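Local coordinates for protein putative carbohydrate-active enzyme (Uncultured organism, PDB 5WH8) that probably hydrolyses O-glycosyl bonds as a cellulase, this chain being the family 5 glycoside hydrolase module of a longer multi-modular protein, at residues 144-149 / 180-185; 35-40 / 66-71; 106-111 / 123-128. All blocks are in the same frame, centred on the assembly; numbering follows the deposited sequence.

Overall arrangement
The three contacts involve the first five strands of an eight-stranded parallel TIM barrel and what follows them. Contact 1 pairs strands 142-145 and 180-182. Contact 2 joins the ends of strands 32-36 and 62-68. Contact 3 sits between them and packs strand 103-109 on helix 122-135. It touches both neighbours: Glu145 N lies 2.9 Å from Ile106 O, and Ile67 O 2.9 Å from His109 N. The centre of contact 3 is about 10 Å from that of contact 1 and 11 Å from that of contact 2. Contacts 1 and 2 do not touch; their centres are about 14 Å apart. Their segments run out at the C-terminal mouth of the barrel, where family 5 enzymes hold substrate.

Contact 1 of 3, residues 144-149 / 180-185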
loop_
_atom_site.group_PDB
_atom_site.type_symbol
_atom_site.label_atom_id
_atom_site.label_comp_id
_atom_site.label_asym_id
_atom_site.label_seq_id
_atom_site.Cartn_x
_atom_site.Cartn_y
_atom_site.Cartn_z
ATOM N N TYR A 144 -3.057 6.252 -4.718
ATOM C CA TYR A 144 -2.884 5.517 -5.976
ATOM C C TYR A 144 -1.452 4.965 -6.107
ATOM O O TYR A 144 -0.493 5.724 -6.293
ATOM C CB TYR A 144 -3.228 6.451 -7.168
ATOM C CG TYR A 144 -4.646 7.049 -7.161
ATOM C CD1 TYR A 144 -5.761 6.280 -6.803
ATOM C CD2 TYR A 144 -4.862 8.371 -7.558
ATOM C CE1 TYR A 144 -7.040 6.821 -6.845
ATOM C CE2 TYR A 144 -6.116 8.917 -7.580
ATOM C CZ TYR A 144 -7.208 8.141 -7.220
ATOM O OH TYR A 144 -8.475 8.681 -7.275
ATOM N N GLU A 145 -1.295 3.640 -5.997
ATOM C CA GLU A 145 0.010 2.984 -6.129
ATOM C C GLU A 145 0.099 2.414 -7.552
ATOM O O GLU A 145 -0.482 1.365 -7.844
ATOM C CB GLU A 145 0.175 1.894 -5.055
ATOM C CG GLU A 145 1.518 1.159 -5.102
ATOM C CD GLU A 145 1.740 0.186 -3.956
ATOM O OE1 GLU A 145 0.801 -0.047 -3.166
ATOM O OE2 GLU A 145 2.857 -0.381 -3.873
ATOM N N ILE A 146 0.806 3.121 -8.439
ATOM C CA ILE A 146 0.663 2.918 -9.883
ATOM C C ILE A 146 1.461 1.709 -10.448
ATOM O O ILE A 146 1.166 1.279 -11.577
ATOM C CB ILE A 146 1.021 4.242 -10.666
ATOM C CG1 ILE A 146 2.419 4.760 -10.291
ATOM C CG2 ILE A 146 -0.043 5.307 -10.411
ATOM C CD1 ILE A 146 2.964 5.851 -11.264
ATOM N N CYS A 147 2.437 1.181 -9.704
ATOM C CA CYS A 147 3.198 -0.028 -10.110
ATOM C C CYS A 147 3.987 -0.655 -8.945
ATOM O O CYS A 147 5.122 -0.290 -8.674
ATOM C CB CYS A 147 4.170 0.278 -11.275
ATOM S SG CYS A 147 5.263 1.705 -11.047
ATOM N N ASN A 148 3.378 -1.643 -8.303
ATOM C CA ASN A 148 3.944 -2.341 -7.129
ATOM C C ASN A 148 5.483 -2.519 -7.066
ATOM O O ASN A 148 6.169 -1.864 -6.250
ATOM C CB ASN A 148 3.262 -3.719 -7.057
ATOM C CG ASN A 148 3.871 -4.650 -6.020
ATOM O OD1 ASN A 148 4.016 -4.290 -4.856
ATOM N ND2 ASN A 148 4.208 -5.871 -6.443
ATOM N N GLU A 149 6.007 -3.432 -7.880
ATOM C CA GLU A 149 7.438 -3.808 -7.864
ATOM C C GLU A 149 8.016 -3.954 -9.268
ATOM O O GLU A 149 8.071 -5.064 -9.817
ATOM C CB GLU A 149 7.670 -5.123 -7.098
ATOM C CG GLU A 149 7.571 -4.928 -5.585
ATOM C CD GLU A 149 7.798 -6.205 -4.800
ATOM O OE1 GLU A 149 8.042 -7.274 -5.406
ATOM O OE2 GLU A 149 7.749 -6.159 -3.550
ATOM N N ILE A 180 -0.022 10.011 -5.211
ATOM C CA ILE A 180 0.418 8.926 -6.086
ATOM C C ILE A 180 1.709 8.369 -5.512
ATOM O O ILE A 180 2.606 9.135 -5.124
ATOM C CB ILE A 180 0.635 9.411 -7.543
ATOM C CG1 ILE A 180 -0.717 9.825 -8.129
ATOM C CG2 ILE A 180 1.287 8.335 -8.397
ATOM C CD1 ILE A 180 -0.646 10.554 -9.454
ATOM N N ILE A 181 1.784 7.040 -5.398
ATOM C CA ILE A 181 2.969 6.355 -4.853
ATOM C C ILE A 181 3.592 5.580 -6.005
ATOM O O ILE A 181 2.925 4.732 -6.609
ATOM C CB ILE A 181 2.640 5.370 -3.696
ATOM C CG1 ILE A 181 1.778 6.027 -2.618
ATOM C CG2 ILE A 181 3.959 4.807 -3.074
ATOM C CD1 ILE A 181 1.194 5.065 -1.571
ATOM N N CYS A 182 4.857 5.868 -6.298
ATOM C CA CYS A 182 5.543 5.335 -7.469
ATOM C C CYS A 182 6.593 4.306 -7.113
ATOM O O CYS A 182 7.518 4.609 -6.352
ATOM C CB CYS A 182 6.221 6.476 -8.240
ATOM S SG CYS A 182 6.993 5.947 -9.821
ATOM N N GLY A 183 6.468 3.099 -7.680
ATOM C CA GLY A 183 7.412 2.022 -7.458
ATOM C C GLY A 183 8.796 2.358 -7.980
ATOM O O GLY A 183 8.957 3.297 -8.773
ATOM N N THR A 184 9.790 1.606 -7.510
ATOM C CA THR A 184 11.182 1.853 -7.885
ATOM C C THR A 184 11.838 0.538 -8.319
ATOM O O THR A 184 11.273 -0.546 -8.104
ATOM C CB THR A 184 11.954 2.530 -6.727
ATOM O OG1 THR A 184 11.837 1.767 -5.520
ATOM C CG2 THR A 184 11.404 3.964 -6.490
ATOM N N PRO A 185 12.982 0.622 -9.023
ATOM C CA PRO A 185 13.597 -0.614 -9.542
ATOM C C PRO A 185 14.066 -1.610 -8.470
ATOM O O PRO A 185 14.168 -1.297 -7.278
ATOM C CB PRO A 185 14.798 -0.092 -10.354
ATOM C CG PRO A 185 14.434 1.309 -10.718
ATOM C CD PRO A 185 13.655 1.837 -9.528
HETATM O O HOH W 1 3.730 2.274 -7.469
#
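Three groups converge on Ile181 O. Ile146 N donates to Ile181 O over 3.2 Å. Water 1 also donates, with its oxygen 2.7 Å from Ile181 O. Glu145 CA adds a CA-H...O contact of 3.4 Å to Ile181 O. Water 1 in turn accepts from Cys147 N at 2.8 Å and, weakly, from Gly183 N. It therefore bridges the two segments where direct backbone pairing stops. The other direct bond runs from Ile181 N to Tyr144 O, 2.8 Å long and almost straight (172°). Beyond the water, Gly183 CA meets Cys147 O at 3.5 Å in a CA-H...O contact.

Ile146 makes much of the apolar part of the contact. Its CG1 is wedged between the backbone N and the carbonyl carbon (chi1 55°), which turns CG2 toward strand 180-182. Ile146 CG2 meets Ile180 CG2 at 3.9 Å, the two side chains lying aslant. Ile146 CD1 reaches on to Cys182 SG at 4.3 Å. Ile180 CG1 lies at the edge of the Tyr144 ring. Helix 157-172 covers this face, with Ile171 against both Tyr144 and Ile146.

Glu145 and Ile181 project from the other face of the sheet, into the barrel. The Glu145 chain is extended, and its carboxylate is held by Arg64 and Thr236. Asn148 is fixed by Arg64 and by Val110 O, while Glu149 OE2 bonds to His209.

These are neighbouring parallel strands of a beta-alpha-beta unit, with helix 157-172 as the crossover. Family 5 enzymes carry their acid/base glutamate after an asparagine at the C-terminal end of the fourth barrel strand; Asn148-Glu149, just past strand 142-145, are consistent with that site.

Contact 2 of 3, residues 35-40 / 66-71; sequences SSHGLA and AIYTHE. With EDO (1,2-ethanediol), chain M.
Leu39 reaches from its loop onto the end of strand 62-68. Its CB lies beside water 2. Its CG, anti to the carbonyl carbon (chi1 -61°), rests 3.6 Å from Ala66 O. From there the side chain forks. Leu39 CD1 meets Ile67 CG1 at 3.8 Å, and Leu39 CD2 turns back to within 3.6 Å of Ser36 OG. Tyr86 and Tyr89 of helix 83-100 also pack on this leucine.

Water 2 ties the backbones together. It donates to Ala66 O at 2.6 Å and accepts from Leu39 N and Tyr68 N. A side chain makes the direct bond: Ala66 N donates to Ser36 OG at 2.9 Å, with 163° at the hydrogen. Ser36 OG then gives its own proton to His37 O over 2.8 Å, in the carbonyl plane and on a lone pair. One hydroxyl thus pairs with the neighbouring strand and pins its own turn.

Gly38 CA lies 3.7 Å from Tyr68 CE1. Gly38 N donates to His37 ND1 at 2.9 Å, close to the ring plane.

The contact lies at the C-terminal ends of neighbouring parallel barrel strands, in the beta-alpha-beta unit of strand 32-36, helix 48-56 and strand 62-68. His37 ND1 is an acceptor, and NE2 donates. NE2 bonds to Glu278 and weakly to O2 of an ethanediol, probably from the crystallisation liquor. The chemistry implies a histidine positioned in part by its own loop, with a donor edge where the diol may mark a pocket.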
loop_
_atom_site.group_PDB
_atom_site.type_symbol
_atom_site.label_atom_id
_atom_site.label_comp_id
_atom_site.label_asym_id
_atom_site.label_seq_id
_atom_site.Cartn_x
_atom_site.Cartn_y
_atom_site.Cartn_z
ATOM N N SER A 35 -1.923 -5.245 3.979
ATOM C CA SER A 35 -2.165 -5.520 2.555
ATOM C C SER A 35 -2.979 -6.791 2.333
ATOM O O SER A 35 -2.782 -7.794 3.015
ATOM C CB SER A 35 -0.838 -5.669 1.798
ATOM O OG SER A 35 -1.029 -5.811 0.392
ATOM N N SER A 36 -3.864 -6.762 1.336
ATOM C CA SER A 36 -4.428 -8.002 0.817
ATOM C C SER A 36 -3.330 -8.837 0.196
ATOM O O SER A 36 -2.257 -8.328 -0.176
ATOM C CB SER A 36 -5.525 -7.727 -0.233
ATOM O OG SER A 36 -4.982 -7.306 -1.481
ATOM N N HIS A 37 -3.602 -10.128 0.045
ATOM C CA HIS A 37 -2.840 -10.990 -0.862
ATOM C C HIS A 37 -3.553 -10.848 -2.228
ATOM O O HIS A 37 -4.289 -9.872 -2.436
ATOM C CB HIS A 37 -2.834 -12.430 -0.308
ATOM C CG HIS A 37 -1.715 -13.312 -0.779
ATOM N ND1 HIS A 37 -1.573 -13.716 -2.086
ATOM C CD2 HIS A 37 -0.729 -13.936 -0.084
ATOM C CE1 HIS A 37 -0.528 -14.528 -2.188
ATOM N NE2 HIS A 37 0.006 -14.669 -0.986
ATOM N N GLY A 38 -3.361 -11.762 -3.168
ATOM C CA GLY A 38 -4.079 -11.669 -4.434
ATOM C C GLY A 38 -5.591 -11.689 -4.239
ATOM O O GLY A 38 -6.120 -12.601 -3.626
ATOM N N LEU A 39 -6.301 -10.679 -4.750
ATOM C CA LEU A 39 -7.756 -10.608 -4.534
ATOM C C LEU A 39 -8.508 -11.799 -5.150
ATOM O O LEU A 39 -9.445 -12.321 -4.538
ATOM C CB LEU A 39 -8.314 -9.286 -5.082
ATOM C CG LEU A 39 -7.719 -8.037 -4.416
ATOM C CD1 LEU A 39 -8.057 -6.783 -5.190
ATOM C CD2 LEU A 39 -8.166 -7.895 -2.941
ATOM N N ALA A 40 -8.091 -12.240 -6.338
ATOM C CA ALA A 40 -8.738 -13.370 -7.000
ATOM C C ALA A 40 -8.454 -14.697 -6.289
ATOM O O ALA A 40 -9.125 -15.719 -6.512
ATOM C CB ALA A 40 -8.282 -13.450 -8.453
ATOM N N ALA A 66 -4.219 -5.210 -3.331
ATOM C CA ALA A 66 -3.204 -5.697 -4.267
ATOM C C ALA A 66 -3.889 -6.321 -5.474
ATOM O O ALA A 66 -4.346 -7.467 -5.415
ATOM C CB ALA A 66 -2.296 -6.715 -3.591
ATOM N N ILE A 67 -3.947 -5.550 -6.556
ATOM C CA ILE A 67 -4.637 -5.940 -7.780
ATOM C C ILE A 67 -3.608 -6.521 -8.751
ATOM O O ILE A 67 -2.969 -5.790 -9.496
ATOM C CB ILE A 67 -5.367 -4.730 -8.380
ATOM C CG1 ILE A 67 -6.392 -4.190 -7.379
ATOM C CG2 ILE A 67 -6.072 -5.091 -9.688
ATOM C CD1 ILE A 67 -6.532 -2.713 -7.439
ATOM N N TYR A 68 -3.386 -7.830 -8.671
ATOM C CA TYR A 68 -2.393 -8.458 -9.538
ATOM C C TYR A 68 -2.757 -8.207 -10.984
ATOM O O TYR A 68 -3.936 -8.292 -11.330
ATOM C CB TYR A 68 -2.318 -9.961 -9.309
ATOM C CG TYR A 68 -1.380 -10.396 -8.205
ATOM C CD1 TYR A 68 -1.706 -10.188 -6.875
ATOM C CD2 TYR A 68 -0.193 -11.057 -8.502
ATOM C CE1 TYR A 68 -0.869 -10.619 -5.865
ATOM C CE2 TYR A 68 0.651 -11.477 -7.502
ATOM C CZ TYR A 68 0.304 -11.265 -6.188
ATOM O OH TYR A 68 1.150 -11.708 -5.181
ATOM N N THR A 69 -1.767 -7.903 -11.821
ATOM C CA THR A 69 -2.043 -7.682 -13.229
ATOM C C THR A 69 -1.973 -9.010 -13.973
ATOM O O THR A 69 -2.741 -9.255 -14.910
ATOM C CB THR A 69 -1.066 -6.660 -13.846
ATOM O OG1 THR A 69 0.266 -7.183 -13.825
ATOM C CG2 THR A 69 -1.108 -5.341 -13.101
ATOM N N HIS A 70 -1.086 -9.889 -13.499
ATOM C CA HIS A 70 -0.800 -11.176 -14.124
ATOM C C HIS A 70 -0.871 -12.339 -13.128
ATOM O O HIS A 70 -1.267 -12.150 -11.978
ATOM C CB HIS A 70 0.571 -11.112 -14.787
ATOM C CG HIS A 70 0.592 -10.225 -15.990
ATOM N ND1 HIS A 70 0.495 -8.850 -15.905
ATOM C CD2 HIS A 70 0.674 -10.518 -17.308
ATOM C CE1 HIS A 70 0.522 -8.336 -17.123
ATOM N NE2 HIS A 70 0.635 -9.325 -17.991
ATOM N N GLU A 71 -0.479 -13.530 -13.589
ATOM C CA GLU A 71 -0.738 -14.809 -12.920
ATOM C C GLU A 71 -2.229 -15.111 -12.923
ATOM O O GLU A 71 -3.050 -14.273 -13.353
ATOM C CB GLU A 71 -0.172 -14.830 -11.495
ATOM C CG GLU A 71 1.316 -14.473 -11.483
ATOM C CD GLU A 71 1.974 -14.569 -10.113
ATOM O OE1 GLU A 71 1.894 -15.642 -9.467
ATOM O OE2 GLU A 71 2.591 -13.563 -9.690
HETATM C C1 EDO M . 3.556 -14.597 -1.553
HETATM O O1 EDO M . 3.258 -14.676 -0.148
HETATM C C2 EDO M . 3.508 -15.950 -2.282
HETATM O O2 EDO M . 2.427 -16.791 -1.836
HETATM O O HOH W 2 -5.416 -9.228 -6.984
#

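Contact 3 of 3, residues 106-111 / 123-128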
loop_
_atom_site.group_PDB
_atom_site.type_symbol
_atom_site.label_atom_id
_atom_site.label_comp_id
_atom_site.label_asym_id
_atom_site.label_seq_id
_atom_site.Cartn_x
_atom_site.Cartn_y
_atom_site.Cartn_z
ATOM N N ILE A 106 -5.091 1.737 -3.688
ATOM C CA ILE A 106 -5.386 1.009 -4.914
ATOM C C ILE A 106 -4.046 0.701 -5.555
ATOM O O ILE A 106 -3.353 1.621 -6.036
ATOM C CB ILE A 106 -6.286 1.844 -5.858
ATOM C CG1 ILE A 106 -7.609 2.181 -5.157
ATOM C CG2 ILE A 106 -6.535 1.090 -7.171
ATOM C CD1 ILE A 106 -8.562 3.067 -5.984
ATOM N N ASP A 107 -3.652 -0.573 -5.514
ATOM C CA ASP A 107 -2.308 -0.985 -5.968
ATOM C C ASP A 107 -2.370 -1.791 -7.272
ATOM O O ASP A 107 -2.900 -2.911 -7.314
ATOM C CB ASP A 107 -1.644 -1.769 -4.819
ATOM C CG ASP A 107 -0.538 -2.715 -5.266
ATOM O OD1 ASP A 107 0.208 -2.437 -6.231
ATOM O OD2 ASP A 107 -0.413 -3.773 -4.590
ATOM N N TRP A 108 -1.873 -1.182 -8.351
ATOM C CA TRP A 108 -1.706 -1.860 -9.645
ATOM C C TRP A 108 -0.465 -2.748 -9.518
ATOM O O TRP A 108 0.693 -2.293 -9.628
ATOM C CB TRP A 108 -1.577 -0.823 -10.759
ATOM C CG TRP A 108 -1.460 -1.351 -12.172
ATOM C CD1 TRP A 108 -0.340 -1.332 -12.970
ATOM C CD2 TRP A 108 -2.508 -1.933 -12.969
ATOM N NE1 TRP A 108 -0.631 -1.858 -14.211
ATOM C CE2 TRP A 108 -1.952 -2.236 -14.232
ATOM C CE3 TRP A 108 -3.856 -2.226 -12.730
ATOM C CZ2 TRP A 108 -2.694 -2.833 -15.248
ATOM C CZ3 TRP A 108 -4.598 -2.805 -13.740
ATOM C CH2 TRP A 108 -4.016 -3.115 -14.980
ATOM N N HIS A 109 -0.713 -4.020 -9.234
ATOM C CA HIS A 109 0.303 -4.884 -8.609
ATOM C C HIS A 109 1.100 -5.645 -9.654
ATOM O O HIS A 109 0.911 -6.847 -9.826
ATOM C CB HIS A 109 -0.380 -5.838 -7.608
ATOM C CG HIS A 109 0.545 -6.515 -6.623
ATOM N ND1 HIS A 109 0.924 -5.915 -5.441
ATOM C CD2 HIS A 109 1.088 -7.762 -6.593
ATOM C CE1 HIS A 109 1.669 -6.746 -4.734
ATOM N NE2 HIS A 109 1.790 -7.876 -5.411
ATOM N N VAL A 110 1.980 -4.914 -10.349
ATOM C CA VAL A 110 2.926 -5.511 -11.309
ATOM C C VAL A 110 3.971 -6.339 -10.553
ATOM O O VAL A 110 4.384 -5.965 -9.453
ATOM C CB VAL A 110 3.629 -4.450 -12.183
ATOM C CG1 VAL A 110 2.630 -3.570 -12.888
ATOM C CG2 VAL A 110 4.590 -3.607 -11.398
ATOM N N LEU A 111 4.360 -7.474 -11.132
ATOM C CA LEU A 111 5.367 -8.326 -10.531
ATOM C C LEU A 111 6.001 -9.292 -11.547
ATOM O O LEU A 111 7.137 -9.082 -11.969
ATOM C CB LEU A 111 4.751 -9.090 -9.362
ATOM C CG LEU A 111 5.672 -9.968 -8.508
ATOM C CD1 LEU A 111 6.831 -9.173 -7.890
ATOM C CD2 LEU A 111 4.822 -10.633 -7.454
ATOM N N ASP A 123 -1.398 -0.922 -21.909
ATOM C CA ASP A 123 -2.654 -1.067 -22.653
ATOM C C ASP A 123 -3.844 -1.215 -21.708
ATOM O O ASP A 123 -4.960 -0.836 -22.067
ATOM C CB ASP A 123 -2.614 -2.265 -23.603
ATOM C CG ASP A 123 -1.692 -2.055 -24.789
ATOM O OD1 ASP A 123 -1.428 -0.889 -25.153
ATOM O OD2 ASP A 123 -1.259 -3.069 -25.372
ATOM N N ASP A 124 -3.619 -1.793 -20.519
ATOM C CA ASP A 124 -4.657 -1.886 -19.487
ATOM C C ASP A 124 -4.501 -0.852 -18.371
ATOM O O ASP A 124 -5.500 -0.414 -17.791
ATOM C CB ASP A 124 -4.668 -3.292 -18.884
ATOM C CG ASP A 124 -5.170 -4.309 -19.853
ATOM O OD1 ASP A 124 -6.261 -4.075 -20.425
ATOM O OD2 ASP A 124 -4.442 -5.279 -20.097
ATOM N N ALA A 125 -3.267 -0.455 -18.073
ATOM C CA ALA A 125 -3.024 0.474 -16.966
ATOM C C ALA A 125 -3.594 1.875 -17.229
ATOM O O ALA A 125 -4.096 2.540 -16.329
ATOM C CB ALA A 125 -1.537 0.572 -16.679
ATOM N N ILE A 126 -3.505 2.333 -18.477
ATOM C CA ILE A 126 -4.043 3.651 -18.810
ATOM C C ILE A 126 -5.581 3.706 -18.626
ATOM O O ILE A 126 -6.067 4.579 -17.918
ATOM C CB ILE A 126 -3.630 4.051 -20.256
ATOM C CG1 ILE A 126 -2.123 4.345 -20.330
ATOM C CG2 ILE A 126 -4.403 5.250 -20.754
ATOM C CD1 ILE A 126 -1.662 5.497 -19.540
ATOM N N PRO A 127 -6.347 2.774 -19.236
ATOM C CA PRO A 127 -7.799 2.833 -18.968
ATOM C C PRO A 127 -8.187 2.541 -17.515
ATOM O O PRO A 127 -9.151 3.135 -17.020
ATOM C CB PRO A 127 -8.391 1.777 -19.905
ATOM C CG PRO A 127 -7.247 1.074 -20.534
ATOM C CD PRO A 127 -6.016 1.877 -20.349
ATOM N N PHE A 128 -7.425 1.682 -16.840
ATOM C CA PHE A 128 -7.647 1.429 -15.412
ATOM C C PHE A 128 -7.511 2.710 -14.612
ATOM O O PHE A 128 -8.395 3.043 -13.816
ATOM C CB PHE A 128 -6.663 0.388 -14.892
ATOM C CG PHE A 128 -6.766 0.134 -13.404
ATOM C CD1 PHE A 128 -7.708 -0.735 -12.898
ATOM C CD2 PHE A 128 -5.898 0.767 -12.521
ATOM C CE1 PHE A 128 -7.800 -0.966 -11.518
ATOM C CE2 PHE A 128 -5.986 0.539 -11.130
ATOM C CZ PHE A 128 -6.919 -0.339 -10.647
#
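Ile106 touches Phe128 with its CG2 branch. This methyl comes to the edge of the ring, with Ile106 CG2 3.8 Å from Phe128 CZ.

Asp107 points away from the helix, into the barrel. Its OD2 receives His109 ND1 at 2.7 Å, on the syn side of the carboxylate and somewhat out of its plane. This bond lies within the strand and takes no part in the packing on the helix.

Trp108 carries most of the contact. Its CG is anti to the backbone N (chi1 -177°), which sends the indole out from the strand toward helix 122-135. Three helix residues meet it in different ways. Ala125 CB approaches the indole obliquely, 3.6 Å from Trp108 NE1. Asp124 CB comes to the edge, 4.0 Å from Trp108 CH2. Trp108 CE3 lies over a face of Phe128, 3.6 Å from Phe128 CD2. The planes of these two rings are inclined by 35°, an oblique pair. Tyr75 meets both of them edge-to-face.

At His109 the chain makes an inverse gamma turn, closed by Val110 N to Trp108 O at 3.0 Å.

Strand 106-109 and helix 123-128 run nearly antiparallel (169°), as in a beta-alpha unit of a TIM barrel. The chemistry between them is apolar and aromatic. Trp108 NE1 bonds to Thr121 and Asp124 OD1 pairs with Lys83 in a salt bridge, both away from this interface. The strand thus gives its hydrophobic side to the helix, while Asp107 faces the barrel interior and His109 lies at its C-terminal mouth.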